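Local coordinates for CurG, CurH fusion protein (Moorea producens 3L, PDB 4MYY) that joins the C-terminal docking domain of CurG to the N-terminal docking domain of CurH, a pairing that probably links successive modules of the curacin A polyketide synthase, at residues Ser23-Leu28 with Leu65-Leu70. Residues are numbered along the deposited sequence; the frame is centred on the assembly and turned at random. Where two conformers were deposited one is given.
Sequences SIDQIL and LQRAAL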
loop_
_atom_site.group_PDB
_atom_site.type_symbol
_atom_site.label_atom_id
_atom_site.label_comp_id
_atom_site.label_asym_id
_atom_site.label_seq_id
_atom_site.Cartn_x
_atom_site.Cartn_y
_atom_site.Cartn_z
ATOM N N SER B 23 3.032 -10.385 -3.876
ATOM C CA SER B 23 2.023 -9.882 -2.942
ATOM C C SER B 23 1.508 -8.502 -3.345
ATOM O O SER B 23 0.305 -8.286 -3.404
ATOM C CB SER B 23 2.570 -9.857 -1.516
ATOM O OG SER B 23 2.864 -11.172 -1.085
ATOM N N ILE B 24 2.425 -7.580 -3.629
ATOM C CA ILE B 24 2.055 -6.204 -4.004
ATOM C C ILE B 24 1.155 -6.225 -5.260
ATOM O O ILE B 24 0.142 -5.523 -5.331
ATOM C CB ILE B 24 3.308 -5.312 -4.204
ATOM C CG1 ILE B 24 4.014 -5.102 -2.848
ATOM C CG2 ILE B 24 2.946 -3.980 -4.856
ATOM C CD1 ILE B 24 5.496 -4.768 -2.969
ATOM N N ASP B 25 1.541 -7.021 -6.238
ATOM C CA ASP B 25 0.833 -7.037 -7.515
ATOM C C ASP B 25 -0.555 -7.580 -7.319
ATOM O O ASP B 25 -1.529 -7.106 -7.933
ATOM C CB ASP B 25 1.603 -7.849 -8.550
ATOM C CG ASP B 25 2.904 -7.156 -8.996
ATOM O OD1 ASP B 25 3.172 -5.991 -8.589
ATOM O OD2 ASP B 25 3.685 -7.795 -9.751
ATOM N N GLN B 26 -0.661 -8.591 -6.463
ATOM C CA GLN B 26 -1.960 -9.185 -6.230
ATOM C C GLN B 26 -2.853 -8.233 -5.478
ATOM O O GLN B 26 -4.064 -8.188 -5.744
ATOM C CB GLN B 26 -1.842 -10.505 -5.487
ATOM C CG GLN B 26 -1.305 -11.604 -6.379
ATOM C CD GLN B 26 -1.172 -12.907 -5.651
ATOM O OE1 GLN B 26 -2.167 -13.580 -5.377
ATOM N NE2 GLN B 26 0.054 -13.282 -5.335
ATOM N N ILE B 27 -2.281 -7.492 -4.534
ATOM C CA ILE B 27 -3.076 -6.501 -3.805
ATOM C C ILE B 27 -3.524 -5.431 -4.791
ATOM O O ILE B 27 -4.691 -5.038 -4.822
ATOM C CB ILE B 27 -2.353 -5.943 -2.544
ATOM C CG1 ILE B 27 -2.595 -6.889 -1.366
ATOM C CG2 ILE B 27 -2.943 -4.609 -2.105
ATOM C CD1 ILE B 27 -1.573 -7.982 -1.199
ATOM N N LEU B 28 -2.617 -4.992 -5.648
ATOM C CA LEU B 28 -2.984 -4.008 -6.646
ATOM C C LEU B 28 -4.130 -4.470 -7.554
ATOM O O LEU B 28 -5.071 -3.716 -7.802
ATOM C CB LEU B 28 -1.751 -3.638 -7.471
ATOM C CG LEU B 28 -1.835 -2.366 -8.256
ATOM C CD1 LEU B 28 -2.294 -1.170 -7.421
ATOM C CD2 LEU B 28 -0.407 -2.155 -8.737
ATOM N N LEU B 65 8.705 -1.048 -8.070
ATOM C CA LEU B 65 8.611 -0.024 -7.045
ATOM C C LEU B 65 7.511 0.972 -7.387
ATOM O O LEU B 65 6.824 1.453 -6.476
ATOM C CB LEU B 65 9.932 0.729 -6.865
ATOM C CG LEU B 65 10.071 1.482 -5.541
ATOM C CD1 LEU B 65 10.012 0.601 -4.291
ATOM C CD2 LEU B 65 11.393 2.220 -5.575
ATOM N N GLN B 66 7.335 1.270 -8.677
ATOM C CA GLN B 66 6.191 2.128 -9.079
ATOM C C GLN B 66 4.864 1.474 -8.669
ATOM O O GLN B 66 3.951 2.131 -8.148
ATOM C CB GLN B 66 6.205 2.372 -10.577
ATOM C CG GLN B 66 7.176 3.492 -10.970
ATOM C CD GLN B 66 7.265 3.652 -12.457
ATOM O OE1 GLN B 66 7.418 2.674 -13.193
ATOM N NE2 GLN B 66 7.215 4.888 -12.922
ATOM N N ARG B 67 4.748 0.186 -8.920
ATOM C CA ARG B 67 3.516 -0.537 -8.523
ATOM C C ARG B 67 3.288 -0.477 -7.003
ATOM O O ARG B 67 2.168 -0.296 -6.557
ATOM C CB ARG B 67 3.522 -1.978 -9.006
ATOM C CG ARG B 67 3.275 -2.163 -10.505
ATOM C CD ARG B 67 3.064 -3.641 -10.835
ATOM N NE ARG B 67 4.325 -4.371 -10.889
ATOM C CZ ARG B 67 5.136 -4.309 -11.945
ATOM N NH1 ARG B 67 4.783 -3.581 -13.007
ATOM N NH2 ARG B 67 6.299 -4.933 -11.943
ATOM N N ALA B 68 4.358 -0.626 -6.229
ATOM C CA ALA B 68 4.241 -0.624 -4.775
ATOM C C ALA B 68 3.774 0.750 -4.321
ATOM O O ALA B 68 2.831 0.857 -3.510
ATOM C CB ALA B 68 5.582 -0.989 -4.134
ATOM N N ALA B 69 4.416 1.793 -4.861
ATOM C CA ALA B 69 4.067 3.149 -4.488
ATOM C C ALA B 69 2.638 3.494 -4.877
ATOM O O ALA B 69 1.958 4.207 -4.112
ATOM C CB ALA B 69 5.063 4.162 -5.040
ATOM N N LEU B 70 2.182 2.989 -6.033
ATOM C CA LEU B 70 0.799 3.207 -6.505
ATOM C C LEU B 70 -0.209 2.576 -5.540
ATOM O O LEU B 70 -1.196 3.219 -5.156
ATOM C CB LEU B 70 0.634 2.613 -7.906
ATOM C CG LEU B 70 -0.785 2.651 -8.459
ATOM C CD1 LEU B 70 -1.218 4.100 -8.663
ATOM C CD2 LEU B 70 -0.794 1.860 -9.764
HETATM O O HOH W 1 6.206 -6.408 -10.032
#
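Arg67 NE meets Asp25 OD1 at 3.0 Å in a salt bridge whose hydrogen bond is weak, the N-H...O angle being 127°. The carboxylate oxygen sits at the edge of the guanidinium, near its plane, but the two flat groups are turned 77° apart and form no two-pronged pair. A water donates to Asp25 OD2 at 2.9 Å; its approach to Arg67 NH2 is too short to be trusted. NH1 bonds to the carbonyl of Ile59 on helix 42-61. The bend at chi3 (-78°) turns NE out of line with the arginine's aliphatic stem, which Leu28 CD2 touches at CB (3.9 Å). Beside the salt bridge, Ile24 CG2, anti to its backbone N, presses on Ala68 CA at 3.6 Å, and CD1 reaches the alanine methyl. Leu28 CD1 meets Leu70 CD2 at 4.1 Å, the side chains crossing at about a right angle; Ile59 touches both leucines. An alanine in place of Asp25 would probably leave the Arg67 charge without its carboxylate mate and the water on OD2 without that acceptor. The chemistry thus pairs one weak, bent salt bridge with a buried apolar seam, joining CurG helix 17-32 to CurH helix 64-82 within the engineered fusion.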